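Local coordinates for centrosome-associated zinc finger protein Cp190 (Drosophila melanogaster, PDB 6ER1), which organises chromatin domains and insulator boundaries, recruited by insulator DNA-binding proteins, and homodimerizes through the N-terminal BTB domain to which this fragment corresponds, at residues V90-T95 / M117-K122. Numbering follows the deposited sequence.
Sequences VNFMYT and MTVLLK
F92 reaches from helix 83-95 into the first turn of helix 118-124, where M117, V119 and L120 meet one face and an edge of its ring. The methyl L120 CD1 sits over the centre of that face, a CH-pi contact of 4.2 Å from CD1 to the F92 ring centroid and only 10° off the normal. The edge of the ring is taken by two other methyls lying near its plane: M117 CE touches F92 CD2 at 3.5 Å, and V119 CG1 stands 4.0 Å from F92 CE2. L120 CB adds a looser contact with CE2. The bond from CA to CB of F92 already points at helix 118-124, and chi1 of 169° sets CG anti to the backbone N. The M117 side chain comes the opposite way, extended as far as CE and sliding past F92. Its tip also meets M93, with M117 CE 3.7 Å from M93 CG and the M93 methyl close to both CE and SD of M117. M117 is modelled in two conformations, and its extended chain and the contacts of its SD and CE belong to one of them. No hydrogen bond joins the two segments; the interface is apolar and mostly buried, 213 Å² in all. M117 occupies the N-cap position of helix 118-124, and its carbonyl O accepts the backbone N-H of L121. Farther out, helix 51-57 packs on both partners through L54 against M93 and C57 against M117 and V119. W17 of the second subunit meets the F92 ring, packs on V119 and hydrogen-bonds to M93 O, and V14 of that subunit packs on F92, so the contact borders the BTB homodimer interface. Within the BTB/POZ domain it joins two helices separated in sequence by strand 97-101 and helix 105-115, whose A112 touches L120.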
# COMPACT_ATOMS: atom_id res chain seq x y z
N VAL A 90 12.48 4.35 -6.57
CA VAL A 90 11.63 3.94 -5.46
C VAL A 90 10.97 5.15 -4.83
O VAL A 90 9.77 5.13 -4.47
CB VAL A 90 12.41 3.10 -4.42
CG1 VAL A 90 11.64 2.93 -3.11
CG2 VAL A 90 12.75 1.74 -4.98
N ASN A 91 11.71 6.25 -4.64
CA ASN A 91 11.06 7.42 -4.08
C ASN A 91 9.90 7.95 -4.96
O ASN A 91 8.84 8.40 -4.45
CB ASN A 91 12.06 8.53 -3.78
CG ASN A 91 12.98 8.24 -2.58
OD1 ASN A 91 12.62 7.52 -1.67
ND2 ASN A 91 14.13 8.87 -2.56
N PHE A 92 10.09 7.86 -6.27
CA PHE A 92 9.03 8.17 -7.24
C PHE A 92 7.83 7.24 -7.02
O PHE A 92 6.67 7.73 -6.99
CB PHE A 92 9.53 8.06 -8.67
CG PHE A 92 8.46 8.11 -9.70
CD1 PHE A 92 7.78 9.26 -10.02
CD2 PHE A 92 8.05 6.93 -10.25
CE1 PHE A 92 6.74 9.24 -10.92
CE2 PHE A 92 7.01 6.90 -11.17
CZ PHE A 92 6.37 8.06 -11.52
N MET A 93 8.09 5.95 -6.83
CA MET A 93 6.93 5.03 -6.65
C MET A 93 6.10 5.38 -5.44
O MET A 93 4.85 5.22 -5.46
CB MET A 93 7.40 3.60 -6.54
CG MET A 93 8.02 3.08 -7.78
SD MET A 93 8.89 1.54 -7.39
CE MET A 93 8.97 0.86 -8.88
N TYR A 94 6.70 5.90 -4.38
CA TYR A 94 5.99 6.30 -3.15
C TYR A 94 5.31 7.67 -3.22
O TYR A 94 4.37 7.94 -2.47
CB TYR A 94 6.90 6.28 -1.94
CG TYR A 94 7.14 4.89 -1.38
CD1 TYR A 94 8.12 4.06 -1.87
CD2 TYR A 94 6.32 4.38 -0.37
CE1 TYR A 94 8.31 2.78 -1.39
CE2 TYR A 94 6.51 3.11 0.13
CZ TYR A 94 7.49 2.30 -0.39
OH TYR A 94 7.72 1.05 0.13
N THR A 95 5.74 8.51 -4.15
CA THR A 95 5.34 9.91 -4.11
C THR A 95 4.76 10.52 -5.37
O THR A 95 4.01 11.51 -5.27
CB THR A 95 6.53 10.84 -3.72
OG1 THR A 95 7.52 10.82 -4.74
CG2 THR A 95 7.15 10.46 -2.40
N MET A 117 8.71 0.35 -17.03
CA MET A 117 7.98 1.12 -16.09
C MET A 117 7.32 2.26 -16.80
O MET A 117 7.74 3.42 -16.81
CB MET A 117 8.88 1.61 -14.94
CG MET A 117 8.16 2.28 -13.83
SD MET A 117 9.32 2.58 -12.46
CE MET A 117 8.37 3.64 -11.44
N THR A 118 6.15 1.95 -17.41
CA THR A 118 5.47 2.86 -18.27
C THR A 118 5.19 4.23 -17.66
O THR A 118 5.35 5.27 -18.34
CB THR A 118 4.12 2.19 -18.71
OG1 THR A 118 4.45 0.91 -19.27
CG2 THR A 118 3.39 3.02 -19.73
N VAL A 119 4.74 4.24 -16.41
CA VAL A 119 4.37 5.52 -15.81
C VAL A 119 5.61 6.46 -15.71
O VAL A 119 5.47 7.65 -15.85
CB VAL A 119 3.65 5.36 -14.47
CG1 VAL A 119 4.51 4.74 -13.41
CG2 VAL A 119 2.97 6.64 -14.00
N LEU A 120 6.76 5.87 -15.45
CA LEU A 120 8.01 6.70 -15.34
C LEU A 120 8.51 7.09 -16.74
O LEU A 120 9.00 8.22 -16.94
CB LEU A 120 9.04 5.91 -14.55
CG LEU A 120 10.40 6.63 -14.40
CD1 LEU A 120 10.16 7.99 -13.77
CD2 LEU A 120 11.25 5.71 -13.55
N LEU A 121 8.41 6.16 -17.70
CA LEU A 121 8.72 6.51 -19.11
C LEU A 121 7.93 7.72 -19.58
O LEU A 121 8.48 8.65 -20.19
CB LEU A 121 8.43 5.32 -20.04
CG LEU A 121 9.40 4.16 -19.83
CD1 LEU A 121 8.95 2.83 -20.42
CD2 LEU A 121 10.76 4.52 -20.35
N LYS A 122 6.63 7.69 -19.35
CA LYS A 122 5.78 8.79 -19.75
C LYS A 122 6.22 10.10 -19.08
O LYS A 122 6.26 11.16 -19.71
CB LYS A 122 4.31 8.44 -19.43
CG LYS A 122 3.79 7.38 -20.38
CD LYS A 122 2.30 7.16 -20.19
CE LYS A 122 1.78 6.04 -21.08
NZ LYS A 122 0.46 5.56 -20.58